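Long-range contacts in excinuclease ABC, subunit A. (Deinococcus radiodurans, PDB 2VF7), which binds DNA and hydrolyses ATP as a UvrA-family, zinc-containing ABC protein, probably recognising damage in nucleotide excision repair: residues 182-186 / 277-281; 30-34 / 448-452. The protein carries 1 engineered substitution. One frame throughout, in Å; residues are numbered along the deposited sequence.

Interaction 1: 182-186 / 277-281; sequences AAWPQ and RVQGY
Y281 lays one face of its ring over the backbone of A183: CA of A183 sits 4.0 Å from the ring centroid, 11° off its normal, a CH-pi contact. The tyrosine has an m rotamer (chi1 -46°) and chi2 of -85°. Around it, A182 CB lies 3.8 Å from Y281 CE1, and A183 CB lies 4.0 Å from Y281 CB; the CA atoms of A183 and Y281, 6.0 Å apart, are the closest pair. A182 and A183 have helix-like backbone angles, then W184, P185 and Q186 extend (psi 156° to 172°). R277, on helix 272-278, reaches out with chi1 and chi3 both t, and its NH2 donates a hydrogen bond to W184 O (2.6 Å). Q186 CG lies 3.8 Å from R277 NE. Two successive i to i+3 bonds, G280 N to R277 O (2.9 Å) and Y281 N to V278 O (3.1 Å), carry the chain to Y281. W184 has its CA-to-CB bond directed away, and its NE1 donates to S256 O. Helix 258-268 also packs here, V262 against A183 and H261 against P185. The result is a loop packed against helix 272-278 and the residues after it, within the UvrA DNA-binding domain.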
# COMPACT_ATOMS: atom_id res chain seq x y z
N ALA A 182 -32.06 17.45 17.07
CA ALA A 182 -30.96 16.76 17.74
C ALA A 182 -30.13 15.87 16.81
O ALA A 182 -28.94 15.63 17.07
CB ALA A 182 -31.49 15.94 18.91
N ALA A 183 -30.77 15.41 15.74
CA ALA A 183 -30.12 14.59 14.71
C ALA A 183 -29.01 15.35 13.95
O ALA A 183 -28.19 14.75 13.25
CB ALA A 183 -31.16 14.06 13.76
N TRP A 184 -29.00 16.67 14.06
CA TRP A 184 -27.88 17.44 13.49
C TRP A 184 -26.59 17.28 14.32
O TRP A 184 -26.66 16.96 15.51
CB TRP A 184 -28.27 18.91 13.30
CG TRP A 184 -28.81 19.19 11.95
CD1 TRP A 184 -28.58 18.46 10.81
CD2 TRP A 184 -29.62 20.30 11.56
NE1 TRP A 184 -29.21 19.03 9.74
CE2 TRP A 184 -29.88 20.16 10.17
CE3 TRP A 184 -30.18 21.39 12.24
CZ2 TRP A 184 -30.66 21.07 9.46
CZ3 TRP A 184 -30.95 22.30 11.53
CH2 TRP A 184 -31.19 22.13 10.15
N PRO A 185 -25.42 17.51 13.71
CA PRO A 185 -24.17 17.23 14.41
C PRO A 185 -23.99 18.03 15.69
O PRO A 185 -24.59 19.09 15.85
CB PRO A 185 -23.10 17.64 13.39
CG PRO A 185 -23.78 17.67 12.09
CD PRO A 185 -25.18 18.05 12.35
N GLN A 186 -23.18 17.51 16.59
CA GLN A 186 -22.84 18.23 17.81
C GLN A 186 -21.88 19.34 17.44
O GLN A 186 -21.42 19.42 16.29
CB GLN A 186 -22.20 17.29 18.84
CG GLN A 186 -23.16 16.20 19.37
CD GLN A 186 -22.48 15.22 20.31
OE1 GLN A 186 -21.50 14.55 19.93
NE2 GLN A 186 -22.99 15.11 21.53
N ARG A 277 -24.13 7.05 17.64
CA ARG A 277 -24.88 8.27 17.97
C ARG A 277 -26.00 8.48 16.96
O ARG A 277 -27.18 8.54 17.32
CB ARG A 277 -23.97 9.50 17.97
CG ARG A 277 -24.68 10.79 18.29
CD ARG A 277 -24.05 11.97 17.57
NE ARG A 277 -24.87 13.18 17.76
CZ ARG A 277 -25.57 13.80 16.80
NH1 ARG A 277 -25.54 13.36 15.53
NH2 ARG A 277 -26.28 14.89 17.12
N VAL A 278 -25.60 8.59 15.69
CA VAL A 278 -26.48 8.66 14.52
C VAL A 278 -27.62 7.63 14.55
O VAL A 278 -28.78 7.95 14.25
CB VAL A 278 -25.59 8.59 13.23
CG1 VAL A 278 -26.19 7.73 12.14
CG2 VAL A 278 -25.28 10.00 12.74
N GLN A 279 -27.28 6.41 14.95
CA GLN A 279 -28.24 5.31 15.00
C GLN A 279 -29.32 5.53 16.06
O GLN A 279 -30.39 4.94 15.96
CB GLN A 279 -27.50 3.99 15.24
CG GLN A 279 -28.02 2.82 14.42
CD GLN A 279 -27.03 1.66 14.37
OE1 GLN A 279 -25.84 1.81 14.71
NE2 GLN A 279 -27.51 0.49 13.93
N GLY A 280 -29.06 6.37 17.05
CA GLY A 280 -30.07 6.77 18.03
C GLY A 280 -31.25 7.59 17.48
O GLY A 280 -32.29 7.70 18.13
N TYR A 281 -31.08 8.16 16.29
CA TYR A 281 -32.11 8.98 15.64
C TYR A 281 -32.73 8.27 14.43
O TYR A 281 -33.36 8.90 13.58
CB TYR A 281 -31.53 10.33 15.21
CG TYR A 281 -30.69 10.97 16.29
CD1 TYR A 281 -31.29 11.74 17.29
CD2 TYR A 281 -29.31 10.80 16.33
CE1 TYR A 281 -30.53 12.33 18.29
CE2 TYR A 281 -28.54 11.38 17.34
CZ TYR A 281 -29.16 12.14 18.31
OH TYR A 281 -28.43 12.72 19.32

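Interaction 2: 30-34 / 448-452; sequences SVKVP and DWLVD
Two strands from different sheets face each other here, 30-34 and 449-452. Their axes come within 7.9 Å and run roughly antiparallel, 154° between N-to-C directions, too far apart for main-chain pairing. The nearest CA atoms are those of P34 and W449, 7.5 Å apart, and both strands keep extended backbone angles. The contact is made mostly by side chains. Its main element is a CH-pi contact: P34, with a C-gamma endo pucker, sets CD over the five-membered ring of W449, 3.3 Å from the centroid and 9° off the normal, with P34 CD 3.4 Å from W449 CG. A t rotamer (chi1 -171°, chi2 -92°) brings the indole across to the proline. Aliphatic packing continues along the strands. V33 CG1 (chi1 m) meets V451 CG2 (chi1 t) at 3.6 Å and W449 CD1 at 4.3 Å, and V31 CG2 (chi1 p) meets V451 CG1 at 4.1 Å. At the exposed margin, K32 CE lies 4.2 Å from W449 CH2. The polar element runs through a third strand: S467 OG, on strand 464-468, is hydrogen-bonded to both K32 O and W449 NE1. F15 adds an edge-to-face contact with W449 and a cation-pi contact with K32. Backbone pairing occurs within each sheet instead, V31 and V33 with strand 15-21, W449 and V451 with V40. An antiparallel sheet beside the mixed sheet that carries the P-loop is characteristic of ABC-type nucleotide-binding domains; V451 lies about 8 Å, side chain to side chain, from ADP-binding K49. Valines, proline and an indole face thus join the sheets by apolar packing, while a serine hydroxyl satisfies the indole nitrogen.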
# COMPACT_ATOMS: atom_id res chain seq x y z
N SER A 30 23.51 -11.36 20.22
CA SER A 30 23.76 -12.11 18.99
C SER A 30 23.12 -13.48 19.14
O SER A 30 23.31 -14.13 20.16
CB SER A 30 25.26 -12.29 18.75
OG SER A 30 25.88 -11.06 18.53
N VAL A 31 22.37 -13.90 18.14
CA VAL A 31 21.81 -15.24 18.12
C VAL A 31 21.74 -15.75 16.69
O VAL A 31 21.68 -14.97 15.75
CB VAL A 31 20.41 -15.30 18.84
CG1 VAL A 31 19.34 -14.63 18.03
CG2 VAL A 31 20.02 -16.72 19.12
N LYS A 32 21.79 -17.07 16.52
CA LYS A 32 21.54 -17.71 15.23
C LYS A 32 20.40 -18.72 15.36
O LYS A 32 20.26 -19.36 16.40
CB LYS A 32 22.81 -18.39 14.70
CG LYS A 32 23.03 -19.79 15.24
CD LYS A 32 24.39 -20.39 14.84
CE LYS A 32 24.54 -21.82 15.40
NZ LYS A 32 25.64 -22.58 14.77
N VAL A 33 19.60 -18.84 14.31
CA VAL A 33 18.48 -19.79 14.29
C VAL A 33 18.33 -20.44 12.91
O VAL A 33 18.40 -19.75 11.88
CB VAL A 33 17.11 -19.14 14.75
CG1 VAL A 33 17.25 -18.54 16.10
CG2 VAL A 33 16.65 -18.08 13.80
N PRO A 34 18.09 -21.77 12.88
CA PRO A 34 17.96 -22.47 11.61
C PRO A 34 16.72 -22.04 10.83
O PRO A 34 15.68 -21.71 11.42
CB PRO A 34 17.88 -23.94 12.03
CG PRO A 34 17.44 -23.94 13.42
CD PRO A 34 17.94 -22.68 14.03
N ASP A 448 12.40 -28.28 16.77
CA ASP A 448 13.70 -28.59 16.18
C ASP A 448 14.81 -27.82 16.91
O ASP A 448 15.90 -28.34 17.14
CB ASP A 448 13.71 -28.25 14.68
CG ASP A 448 12.76 -29.13 13.85
OD1 ASP A 448 11.99 -28.60 13.00
OD2 ASP A 448 12.78 -30.36 14.02
N TRP A 449 14.50 -26.57 17.28
CA TRP A 449 15.47 -25.66 17.88
C TRP A 449 14.71 -24.77 18.88
O TRP A 449 13.50 -24.54 18.73
CB TRP A 449 16.09 -24.82 16.77
CG TRP A 449 17.27 -23.93 17.09
CD1 TRP A 449 17.23 -22.62 17.48
CD2 TRP A 449 18.67 -24.25 16.94
NE1 TRP A 449 18.50 -22.12 17.62
CE2 TRP A 449 19.40 -23.10 17.29
CE3 TRP A 449 19.36 -25.41 16.57
CZ2 TRP A 449 20.79 -23.07 17.29
CZ3 TRP A 449 20.75 -25.38 16.58
CH2 TRP A 449 21.45 -24.22 16.94
N LEU A 450 15.42 -24.27 19.89
CA LEU A 450 14.79 -23.33 20.81
C LEU A 450 15.70 -22.20 21.27
O LEU A 450 16.88 -22.39 21.47
CB LEU A 450 14.12 -24.07 21.98
CG LEU A 450 14.74 -24.22 23.35
CD1 LEU A 450 14.70 -22.90 24.12
CD2 LEU A 450 13.96 -25.30 24.08
N VAL A 451 15.12 -21.02 21.40
CA VAL A 451 15.82 -19.84 21.91
C VAL A 451 15.22 -19.40 23.25
O VAL A 451 14.09 -18.89 23.30
CB VAL A 451 15.73 -18.66 20.91
CG1 VAL A 451 16.69 -17.56 21.31
CG2 VAL A 451 15.99 -19.14 19.46
N ASP A 452 15.98 -19.59 24.34
CA ASP A 452 15.52 -19.22 25.69
C ASP A 452 16.09 -17.87 26.09
O ASP A 452 17.31 -17.68 26.13
CB ASP A 452 15.86 -20.30 26.74
CG ASP A 452 14.96 -20.22 27.98
OD1 ASP A 452 15.50 -20.15 29.12
OD2 ASP A 452 13.71 -20.26 27.83

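How the interactions relate
Interaction 1 and interaction 2 lie on opposite sides of the chain's centre, their centres 56 Å apart and their nearest atoms about 46 Å apart, so they do not touch and share no helix or strand. In chain order, 30-34 comes first, then 182-186 and 277-281, and finally 448-452: interaction 2 brackets interaction 1. That order reflects an ATPase domain whose early and late strands meet after a long excursion. Interaction 2 joins the three-stranded antiparallel sheet to the mixed sheet of the first nucleotide-binding unit, whereas interaction 1 lies in the inserted UvrA DNA-binding domain.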